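PDB 6BSN: bifunctional protein PutA from Bradyrhizobium diazoefficiens, which probably oxidises proline to glutamate in two steps, using an FAD-dependent proline dehydrogenase and an NAD-dependent aldehyde dehydrogenase joined in one chain. Local coordinates for residues F194-E199 / A444-H449; V238-L243 / F277-E282; P245-I250 / A284-L289. The protein carries 1 engineered substitution. All coordinates share one frame; numbering follows the deposited sequence.

Contact 1: residues F194-E199 / A444-H449; sequences FDMLGE and APVGSH
Phe194 turns its CG to the side opposite its carbonyl carbon (chi1 -67°), and Val446 sets CG2 the same way, with CG1 opposite the backbone N (chi1 -179°). The methyl and the ring meet as a result. Val446 CG2 lies over one face of the Phe194 ring, nearer its rim, 3.8 Å from Phe194 CG, in a CH-pi contact. Met196 bends back at its second and third torsions and lays SD 4.1 Å from Val446 CB. Phe194 and Met196 also pack on helix 204-223. Beneath these side chains the strands run parallel and share backbone bonds: Asp195 N to Ala444 O (2.9 Å), Val446 N to Asp195 O (3.0 Å) and Leu197 N to Val446 O (2.7 Å). Leu197 reaches across with CD2 to Pro445 CB at 3.8 Å. Its CB sits where a CB on Gly447 would collide. Past the last direct bond, a water accepts from Ser448 N and donates weakly to Leu197 O. The Asp195 side chain lies on the face it shares with Pro445, where OD2 bonds Tyr455 OH. Strands 193-196 and 440-448 are the first and last of the eight-stranded proline dehydrogenase barrel, and their pairing is the closure typical of a TIM barrel.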
loop_
_atom_site.group_PDB
_atom_site.type_symbol
_atom_site.label_atom_id
_atom_site.label_comp_id
_atom_site.label_asym_id
_atom_site.label_seq_id
_atom_site.Cartn_x
_atom_site.Cartn_y
_atom_site.Cartn_z
ATOM N N PHE A 194 47.364 34.543 -6.635
ATOM C CA PHE A 194 47.826 33.235 -6.180
ATOM C C PHE A 194 46.914 32.746 -5.058
ATOM O O PHE A 194 46.840 33.365 -3.990
ATOM C CB PHE A 194 49.281 33.271 -5.689
ATOM C CG PHE A 194 50.327 33.553 -6.764
ATOM C CD1 PHE A 194 49.982 33.827 -8.087
ATOM C CD2 PHE A 194 51.678 33.538 -6.427
ATOM C CE1 PHE A 194 50.970 34.106 -9.053
ATOM C CE2 PHE A 194 52.679 33.823 -7.388
ATOM C CZ PHE A 194 52.325 34.090 -8.703
ATOM N N ASP A 195 46.240 31.634 -5.297
ATOM C CA ASP A 195 45.505 30.904 -4.264
ATOM C C ASP A 195 46.499 29.845 -3.804
ATOM O O ASP A 195 46.740 28.861 -4.514
ATOM C CB ASP A 195 44.230 30.293 -4.839
ATOM C CG ASP A 195 43.485 29.395 -3.847
ATOM O OD1 ASP A 195 43.669 29.532 -2.609
ATOM O OD2 ASP A 195 42.727 28.518 -4.329
ATOM N N MET A 196 47.173 30.097 -2.685
ATOM C CA MET A 196 48.283 29.223 -2.328
ATOM C C MET A 196 47.767 27.868 -1.863
ATOM O O MET A 196 46.914 27.783 -0.977
ATOM C CB MET A 196 49.157 29.864 -1.257
ATOM C CG MET A 196 49.722 31.222 -1.666
ATOM S SD MET A 196 50.772 31.155 -3.135
ATOM C CE MET A 196 52.054 30.011 -2.581
ATOM N N LEU A 197 48.297 26.805 -2.452
ATOM C CA LEU A 197 48.056 25.495 -1.879
ATOM C C LEU A 197 48.642 25.468 -0.477
ATOM O O LEU A 197 49.685 26.073 -0.203
ATOM C CB LEU A 197 48.733 24.406 -2.700
ATOM C CG LEU A 197 48.391 24.209 -4.163
ATOM C CD1 LEU A 197 48.997 22.876 -4.596
ATOM C CD2 LEU A 197 46.899 24.274 -4.386
ATOM N N GLY A 198 47.980 24.763 0.412
ATOM C CA GLY A 198 48.531 24.647 1.739
ATOM C C GLY A 198 47.436 24.811 2.757
ATOM O O GLY A 198 46.715 25.810 2.750
ATOM N N GLU A 199 47.288 23.803 3.601
ATOM C CA GLU A 199 46.305 23.791 4.658
ATOM C C GLU A 199 46.817 22.876 5.757
ATOM O O GLU A 199 47.565 21.929 5.494
ATOM C CB GLU A 199 44.953 23.274 4.149
ATOM C CG GLU A 199 45.063 21.889 3.517
ATOM C CD GLU A 199 44.211 20.825 4.204
ATOM O OE1 GLU A 199 42.973 20.879 4.029
ATOM O OE2 GLU A 199 44.780 19.933 4.896
ATOM N N ALA A 444 44.944 31.570 -9.516
ATOM C CA ALA A 444 45.440 30.251 -9.877
ATOM C C ALA A 444 45.940 29.521 -8.631
ATOM O O ALA A 444 46.547 30.153 -7.756
ATOM C CB ALA A 444 46.583 30.365 -10.910
ATOM N N PRO A 445 45.708 28.210 -8.508
ATOM C CA PRO A 445 46.333 27.452 -7.416
ATOM C C PRO A 445 47.834 27.364 -7.639
ATOM O O PRO A 445 48.286 27.041 -8.741
ATOM C CB PRO A 445 45.674 26.069 -7.513
ATOM C CG PRO A 445 44.546 26.228 -8.467
ATOM C CD PRO A 445 44.896 27.336 -9.362
ATOM N N VAL A 446 48.601 27.676 -6.600
ATOM C CA VAL A 446 50.059 27.694 -6.680
ATOM C C VAL A 446 50.601 26.958 -5.466
ATOM O O VAL A 446 50.171 27.236 -4.342
ATOM C CB VAL A 446 50.627 29.132 -6.741
ATOM C CG1 VAL A 446 52.158 29.116 -6.855
ATOM C CG2 VAL A 446 50.045 29.921 -7.909
ATOM N N GLY A 447 51.489 25.991 -5.693
ATOM C CA GLY A 447 52.136 25.317 -4.586
ATOM C C GLY A 447 52.874 24.061 -5.017
ATOM O O GLY A 447 52.968 23.735 -6.199
ATOM N N SER A 448 53.332 23.321 -4.020
ATOM C CA SER A 448 54.103 22.117 -4.294
ATOM C C SER A 448 53.233 20.844 -4.312
ATOM O O SER A 448 52.110 20.799 -3.795
ATOM C CB SER A 448 55.224 21.979 -3.266
ATOM O OG SER A 448 54.652 21.889 -1.979
ATOM N N HIS A 449 53.790 19.799 -4.932
ATOM C CA HIS A 449 53.094 18.525 -5.100
ATOM C C HIS A 449 52.617 17.943 -3.765
ATOM O O HIS A 449 51.556 17.306 -3.701
ATOM C CB HIS A 449 54.014 17.515 -5.793
ATOM C CG HIS A 449 54.325 17.845 -7.223
ATOM N ND1 HIS A 449 55.577 17.652 -7.772
ATOM C CD2 HIS A 449 53.549 18.341 -8.219
ATOM C CE1 HIS A 449 55.564 18.028 -9.039
ATOM N NE2 HIS A 449 54.344 18.443 -9.339
HETATM O O HOH W 1 52.361 24.488 -1.391
#

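Contact 2: residues V238-L243 / F277-E282; sequences VKLSAL and FTVDAE. With FDA (dihydroflavine-adenine dinucleotide), chain C.
Ser241 and Glu282 meet in the tightly packed part of this contact. Ser241 OG donates to Glu282 OE1 at 2.6 Å, and Ser241 N donates to Glu282 OE2 at 3.0 Å. Each carboxylate oxygen uses its syn lone pair, so the group is held from one end. The serine OG takes the crowded position between its backbone N and carbonyl carbon (chi1 72°), which brings it to the acid. The Lys239 chain passes slantwise across Glu282, straight until its last torsion, where it bends to place NZ 2.9 Å from Asp280 OD2. This salt bridge uses the anti lone pair. The other oxygen, Asp280 OD1, is bonded by Ser237 and Arg341. Apolar packing is tight as well: Leu240 CG meets Val279 CG1 at 3.6 Å, and Val238 CG2 approaches Phe277 CZ at 3.8 Å. Below, Val238 N bonds Thr278 O and Asp280 N bonds Val238 O.

The looser side is bridged by solvent, although every touching residue is buried. Leu240 N stands at a poor angle to Glu282 OE2. A water accepts the Leu240 N-H instead and donates to Asp280 O (2.8 Å) and to Glu282 OE2. With an alanine here instead of Glu282, Ser241 N and OG would probably lose their carboxylate acceptor, and the water one of its two.

Next door, Ala281 N and O pair with FDA O4 and N3. Strands 235-238 and 276-279 with helix 252-272 make a beta-alpha-beta crossover of the TIM barrel, whose strand ends carry the flavin site.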
loop_
_atom_site.group_PDB
_atom_site.type_symbol
_atom_site.label_atom_id
_atom_site.label_comp_id
_atom_site.label_asym_id
_atom_site.label_seq_id
_atom_site.Cartn_x
_atom_site.Cartn_y
_atom_site.Cartn_z
ATOM N N VAL A 238 45.911 33.028 1.799
ATOM C CA VAL A 238 46.593 32.203 2.796
ATOM C C VAL A 238 45.577 31.597 3.752
ATOM O O VAL A 238 44.502 32.159 3.977
ATOM C CB VAL A 238 47.643 33.009 3.584
ATOM C CG1 VAL A 238 48.674 33.591 2.626
ATOM C CG2 VAL A 238 46.980 34.074 4.392
ATOM N N LYS A 239 45.942 30.454 4.340
ATOM C CA LYS A 239 45.125 29.750 5.325
ATOM C C LYS A 239 45.814 29.787 6.686
ATOM O O LYS A 239 46.990 29.430 6.804
ATOM C CB LYS A 239 44.878 28.297 4.906
ATOM C CG LYS A 239 43.782 28.115 3.883
ATOM C CD LYS A 239 43.586 26.646 3.569
ATOM C CE LYS A 239 42.517 26.481 2.498
ATOM N NZ LYS A 239 42.636 27.522 1.426
ATOM N N LEU A 240 45.078 30.212 7.712
ATOM C CA LEU A 240 45.629 30.199 9.068
ATOM C C LEU A 240 46.048 28.796 9.501
ATOM O O LEU A 240 47.019 28.636 10.250
ATOM C CB LEU A 240 44.626 30.780 10.056
ATOM C CG LEU A 240 44.253 32.248 9.845
ATOM C CD1 LEU A 240 43.428 32.771 11.005
ATOM C CD2 LEU A 240 45.502 33.120 9.622
ATOM N N SER A 241 45.315 27.760 9.075
ATOM C CA SER A 241 45.706 26.411 9.497
ATOM C C SER A 241 47.052 25.986 8.920
ATOM O O SER A 241 47.700 25.095 9.482
ATOM C CB SER A 241 44.619 25.381 9.145
ATOM O OG SER A 241 44.539 25.116 7.739
ATOM N N ALA A 242 47.477 26.573 7.801
ATOM C CA ALA A 242 48.798 26.257 7.270
ATOM C C ALA A 242 49.913 26.857 8.112
ATOM O O ALA A 242 51.055 26.390 8.036
ATOM C CB ALA A 242 48.941 26.760 5.828
ATOM N N LEU A 243 49.621 27.889 8.889
ATOM C CA LEU A 243 50.653 28.650 9.577
ATOM C C LEU A 243 50.822 28.246 11.025
ATOM O O LEU A 243 51.656 28.833 11.726
ATOM C CB LEU A 243 50.341 30.132 9.493
ATOM C CG LEU A 243 50.389 30.679 8.075
ATOM C CD1 LEU A 243 49.755 32.072 8.039
ATOM C CD2 LEU A 243 51.848 30.695 7.637
ATOM N N PHE A 277 45.875 41.025 0.325
ATOM C CA PHE A 277 46.263 39.921 1.201
ATOM C C PHE A 277 45.014 39.359 1.894
ATOM O O PHE A 277 44.407 40.036 2.729
ATOM C CB PHE A 277 47.308 40.426 2.208
ATOM C CG PHE A 277 47.853 39.357 3.111
ATOM C CD1 PHE A 277 48.947 38.590 2.713
ATOM C CD2 PHE A 277 47.278 39.122 4.350
ATOM C CE1 PHE A 277 49.465 37.594 3.535
ATOM C CE2 PHE A 277 47.780 38.124 5.186
ATOM C CZ PHE A 277 48.877 37.357 4.777
ATOM N N THR A 278 44.635 38.117 1.577
ATOM C CA THR A 278 43.333 37.577 1.972
ATOM C C THR A 278 43.513 36.349 2.852
ATOM O O THR A 278 44.136 35.367 2.432
ATOM C CB THR A 278 42.478 37.188 0.746
ATOM O OG1 THR A 278 42.334 38.296 -0.140
ATOM C CG2 THR A 278 41.085 36.767 1.191
ATOM N N VAL A 279 42.921 36.382 4.045
ATOM C CA VAL A 279 42.831 35.195 4.898
ATOM C C VAL A 279 41.610 34.353 4.504
ATOM O O VAL A 279 40.452 34.776 4.643
ATOM C CB VAL A 279 42.779 35.590 6.382
ATOM C CG1 VAL A 279 42.810 34.344 7.263
ATOM C CG2 VAL A 279 43.963 36.535 6.724
ATOM N N ASP A 280 41.866 33.147 4.024
ATOM C CA ASP A 280 40.795 32.242 3.647
ATOM C C ASP A 280 39.962 31.841 4.865
ATOM O O ASP A 280 40.409 31.913 6.011
ATOM C CB ASP A 280 41.384 31.004 2.969
ATOM C CG ASP A 280 41.912 31.292 1.553
ATOM O OD1 ASP A 280 41.703 32.410 1.021
ATOM O OD2 ASP A 280 42.533 30.375 0.980
ATOM N N ALA A 281 38.718 31.443 4.606
ATOM C CA ALA A 281 37.837 30.943 5.652
ATOM C C ALA A 281 37.807 29.423 5.594
ATOM O O ALA A 281 37.723 28.830 4.514
ATOM C CB ALA A 281 36.420 31.504 5.526
ATOM N N GLU A 282 37.890 28.801 6.761
ATOM C CA GLU A 282 37.990 27.350 6.824
ATOM C C GLU A 282 36.772 26.823 7.583
ATOM O O GLU A 282 35.669 27.365 7.425
ATOM C CB GLU A 282 39.332 26.953 7.454
ATOM C CG GLU A 282 40.538 27.603 6.705
ATOM C CD GLU A 282 41.887 27.137 7.189
ATOM O OE1 GLU A 282 42.214 25.949 6.938
ATOM O OE2 GLU A 282 42.621 27.968 7.809
HETATM P PA FDA C . 27.335 27.141 -6.628
HETATM O O1A FDA C . 26.980 25.915 -7.516
HETATM O O2A FDA C . 26.529 28.314 -6.668
HETATM O O5B FDA C . 27.221 26.966 -5.161
HETATM C C5B FDA C . 27.802 25.814 -4.559
HETATM C C4B FDA C . 27.823 25.970 -3.041
HETATM O O4B FDA C . 26.541 25.914 -2.477
HETATM C C3B FDA C . 28.591 24.931 -2.288
HETATM O O3B FDA C . 29.933 25.174 -2.351
HETATM C C2B FDA C . 28.056 25.089 -0.922
HETATM O O2B FDA C . 28.703 26.124 -0.259
HETATM C C1B FDA C . 26.627 25.440 -1.175
HETATM N N9A FDA C . 25.711 24.321 -1.024
HETATM C C8A FDA C . 25.612 23.172 -1.796
HETATM N N7A FDA C . 24.650 22.402 -1.309
HETATM C C5A FDA C . 24.080 23.017 -0.196
HETATM C C6A FDA C . 23.068 22.696 0.690
HETATM N N6A FDA C . 22.336 21.468 0.547
HETATM N N1A FDA C . 22.749 23.533 1.688
HETATM C C2A FDA C . 23.405 24.698 1.869
HETATM N N3A FDA C . 24.401 25.043 1.009
HETATM C C4A FDA C . 24.749 24.249 -0.002
HETATM N N1 FDA C . 35.279 28.626 0.138
HETATM C C2 FDA C . 35.529 28.706 1.542
HETATM O O2 FDA C . 34.747 27.935 2.365
HETATM N N3 FDA C . 36.551 29.554 2.045
HETATM C C4 FDA C . 37.322 30.322 1.150
HETATM O O4 FDA C . 38.311 31.155 1.603
HETATM C C4X FDA C . 37.052 30.243 -0.314
HETATM N N5 FDA C . 37.860 30.991 -1.234
HETATM C C5X FDA C . 37.440 31.044 -2.626
HETATM C C6 FDA C . 38.148 31.981 -3.557
HETATM C C7 FDA C . 37.683 32.075 -4.896
HETATM C C7M FDA C . 38.383 33.012 -5.843
HETATM C C8 FDA C . 36.565 31.294 -5.346
HETATM C C8M FDA C . 36.047 31.372 -6.762
HETATM C C9 FDA C . 35.908 30.414 -4.459
HETATM C C9A FDA C . 36.380 30.303 -3.060
HETATM N N10 FDA C . 35.761 29.334 -2.178
HETATM C C10 FDA C . 36.063 29.420 -0.780
HETATM C "C1'" FDA C . 34.871 28.262 -2.660
HETATM C "C2'" FDA C . 33.413 28.668 -2.522
HETATM O "O2'" FDA C . 33.065 28.760 -1.186
HETATM C "C3'" FDA C . 32.501 27.669 -3.214
HETATM O "O3'" FDA C . 32.745 26.456 -2.633
HETATM C "C4'" FDA C . 32.685 27.489 -4.723
HETATM O "O4'" FDA C . 33.166 28.653 -5.307
HETATM C "C5'" FDA C . 31.367 27.124 -5.396
HETATM O "O5'" FDA C . 30.360 28.069 -5.087
HETATM P P FDA C . 29.551 28.910 -6.195
HETATM O O1P FDA C . 28.928 30.285 -5.797
HETATM O O2P FDA C . 30.617 28.915 -7.347
HETATM O O3P FDA C . 28.693 27.700 -6.890
HETATM O O HOH W 2 42.060 30.492 7.693
#

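Contact 3: residues P245-I250 / A284-L289; sequences PRFEAI and ADRLEL. With PRO (proline), chain G.
Arg286 grips the backbone oxygen of Phe247 side-on, with two nitrogens on one atom. The site is one of the remote proline pockets, on the proline dehydrogenase barrel but away from the flavin, built on the loops that follow strands 235-238 and 276-279. Arg286 NE lies 3.0 Å from Phe247 O, and Arg286 NH2 lies 3.2 Å from it. The oxygen sits at the edge of the guanidinium, near its plane, and the NH2 bond falls on a lone pair. Phe247 is the centre of an inverse gamma turn, consistent with its carbonyl facing out toward Arg286.

The bound proline rests on flat groups. Its carboxylate O is 3.5 Å above the Arg286 guanidinium plane, offset toward the rim. Its CG is 3.8 Å above the Arg246 guanidinium, over the centre. Arg286 and Arg246 thus line opposite ends of the ligand, one at its carboxylate and one at its ring. Glu248 also borders the ligand and grips Arg246 side-on: Arg246 NE meets Glu248 OE2, and Arg246 NH2 meets Glu248 OE1 at 2.7 Å.

Phe247 has CG opposite its backbone N (chi1 -176°), which turns the ring toward segment 284-289, where different parts of it meet Arg286 and Leu289. CD1 lies by Arg286 NE, with ring and guanidinium planes 36° apart. Leu289, from the start of helix 287-298, packs CD2 at 3.5 Å from Phe247 CE2. One water also joins the two segments: it accepts from Ala249 N at 2.9 Å and donates to Asp285 O.

In the next shell, Glu248 OE2 bonds Ser251 and His832, the latter from the aldehyde dehydrogenase part of the chain. Arg286 NH1 is paired with Glu283 OE2.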
loop_
_atom_site.group_PDB
_atom_site.type_symbol
_atom_site.label_atom_id
_atom_site.label_comp_id
_atom_site.label_asym_id
_atom_site.label_seq_id
_atom_site.Cartn_x
_atom_site.Cartn_y
_atom_site.Cartn_z
ATOM N N PRO A 245 50.526 24.535 13.686
ATOM C CA PRO A 245 50.266 23.084 13.687
ATOM C C PRO A 245 49.153 22.612 14.628
ATOM O O PRO A 245 48.762 21.435 14.551
ATOM C CB PRO A 245 51.619 22.493 14.111
ATOM C CG PRO A 245 52.248 23.570 14.955
ATOM C CD PRO A 245 51.816 24.880 14.313
ATOM N N ARG A 246 48.649 23.448 15.534
ATOM C CA ARG A 246 47.461 23.092 16.315
ATOM C C ARG A 246 46.513 24.284 16.291
ATOM O O ARG A 246 46.217 24.883 17.320
ATOM C CB ARG A 246 47.736 22.686 17.780
ATOM C CG ARG A 246 48.617 21.451 18.041
ATOM C CD ARG A 246 48.022 20.099 17.615
ATOM N NE ARG A 246 46.637 19.889 18.044
ATOM C CZ ARG A 246 45.986 18.720 17.951
ATOM N NH1 ARG A 246 46.593 17.640 17.472
ATOM N NH2 ARG A 246 44.717 18.631 18.331
ATOM N N PHE A 247 46.037 24.630 15.096
ATOM C CA PHE A 247 45.116 25.751 14.923
ATOM C C PHE A 247 43.720 25.282 15.306
ATOM O O PHE A 247 42.966 24.761 14.487
ATOM C CB PHE A 247 45.173 26.294 13.498
ATOM C CG PHE A 247 44.324 27.493 13.309
ATOM C CD1 PHE A 247 43.238 27.452 12.458
ATOM C CD2 PHE A 247 44.562 28.644 14.061
ATOM C CE1 PHE A 247 42.419 28.556 12.308
ATOM C CE2 PHE A 247 43.746 29.758 13.924
ATOM C CZ PHE A 247 42.675 29.719 13.045
ATOM N N GLU A 248 43.383 25.450 16.587
ATOM C CA GLU A 248 42.151 24.905 17.138
ATOM C C GLU A 248 41.798 25.732 18.369
ATOM O O GLU A 248 42.681 26.276 19.043
ATOM C CB GLU A 248 42.306 23.412 17.506
ATOM C CG GLU A 248 43.277 23.218 18.706
ATOM C CD GLU A 248 43.797 21.787 18.893
ATOM O OE1 GLU A 248 43.266 20.848 18.266
ATOM O OE2 GLU A 248 44.771 21.613 19.658
ATOM N N ALA A 249 40.499 25.787 18.672
ATOM C CA ALA A 249 40.023 26.618 19.775
ATOM C C ALA A 249 40.642 26.198 21.108
ATOM O O ALA A 249 40.944 27.054 21.946
ATOM C CB ALA A 249 38.496 26.570 19.855
ATOM N N ILE A 250 40.862 24.895 21.328
ATOM C CA ILE A 250 41.377 24.523 22.644
ATOM C C ILE A 250 42.848 24.908 22.801
ATOM O O ILE A 250 43.328 25.037 23.938
ATOM C CB ILE A 250 41.179 23.027 22.983
ATOM C CG1 ILE A 250 41.971 22.127 22.034
ATOM C CG2 ILE A 250 39.681 22.664 23.015
ATOM C CD1 ILE A 250 42.131 20.696 22.537
ATOM N N ALA A 284 33.811 25.663 10.259
ATOM C CA ALA A 284 33.004 26.518 11.126
ATOM C C ALA A 284 33.536 26.555 12.558
ATOM O O ALA A 284 33.424 27.596 13.225
ATOM C CB ALA A 284 31.540 26.074 11.096
ATOM N N ASP A 285 34.120 25.453 13.051
ATOM C CA ASP A 285 34.632 25.494 14.424
ATOM C C ASP A 285 35.926 26.301 14.553
ATOM O O ASP A 285 36.439 26.437 15.670
ATOM C CB ASP A 285 34.836 24.070 14.992
ATOM C CG ASP A 285 35.982 23.308 14.315
ATOM O OD1 ASP A 285 36.578 23.845 13.364
ATOM O OD2 ASP A 285 36.277 22.158 14.716
ATOM N N ARG A 286 36.457 26.842 13.456
ATOM C CA ARG A 286 37.607 27.741 13.498
ATOM C C ARG A 286 37.242 29.199 13.235
ATOM O O ARG A 286 38.124 30.067 13.316
ATOM C CB ARG A 286 38.669 27.287 12.482
ATOM C CG ARG A 286 39.409 26.006 12.870
ATOM C CD ARG A 286 40.096 25.381 11.652
ATOM N NE ARG A 286 41.269 24.616 12.055
ATOM C CZ ARG A 286 41.955 23.800 11.263
ATOM N NH1 ARG A 286 41.577 23.606 10.000
ATOM N NH2 ARG A 286 43.028 23.177 11.748
ATOM N N LEU A 287 35.970 29.501 12.951
ATOM C CA LEU A 287 35.573 30.879 12.655
ATOM C C LEU A 287 36.001 31.837 13.766
ATOM O O LEU A 287 36.749 32.796 13.528
ATOM C CB LEU A 287 34.051 30.955 12.425
ATOM C CG LEU A 287 33.500 32.346 12.040
ATOM C CD1 LEU A 287 34.233 32.922 10.830
ATOM C CD2 LEU A 287 31.988 32.300 11.772
ATOM N N GLU A 288 35.541 31.579 14.995
ATOM C CA GLU A 288 35.838 32.471 16.114
ATOM C C GLU A 288 37.345 32.623 16.328
ATOM O O GLU A 288 37.836 33.738 16.513
ATOM C CB GLU A 288 35.165 31.971 17.396
ATOM C CG GLU A 288 33.663 32.092 17.446
ATOM C CD GLU A 288 33.086 31.584 18.774
ATOM O OE1 GLU A 288 31.837 31.529 18.936
ATOM O OE2 GLU A 288 33.893 31.227 19.657
ATOM N N LEU A 289 38.096 31.513 16.308
ATOM C CA LEU A 289 39.541 31.616 16.489
ATOM C C LEU A 289 40.172 32.436 15.367
ATOM O O LEU A 289 41.036 33.282 15.622
ATOM C CB LEU A 289 40.185 30.230 16.559
ATOM C CG LEU A 289 41.676 30.254 16.919
ATOM C CD1 LEU A 289 41.903 30.995 18.246
ATOM C CD2 LEU A 289 42.239 28.838 17.002
HETATM N N PRO G . 42.706 18.899 14.433
HETATM C CA PRO G . 42.448 20.318 14.574
HETATM C C PRO G . 41.328 20.799 13.616
HETATM O O PRO G . 41.160 20.250 12.492
HETATM C CB PRO G . 43.731 21.069 14.323
HETATM C CG PRO G . 44.829 20.035 14.538
HETATM C CD PRO G . 44.114 18.651 14.500
HETATM O OXT PRO G . 40.573 21.754 13.956
HETATM O O HOH W 3 38.644 24.799 16.692
#

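How the contacts relate
All three contacts lie in the proline dehydrogenase barrel. Contacts 1 and 2 are core, with every touching residue buried. Contact 3 is mostly buried too, though Ala249 is partly exposed. Contacts 1 and 2 share one sheet: strand 193-196 pairs with 440-448 on one side and 235-238 on the other. Contact 1 is backbone pairing and apolar packing. Contact 2 adds charged and water-bridged groups beside the flavin. Contact 3 has no strand pairing and relies on arginines around a proline. Glu199 CB packs on Lys239 CD between contacts 1 and 2, and Leu240 CB on Phe247 CZ between contacts 2 and 3. Contacts 1 and 3 do not touch.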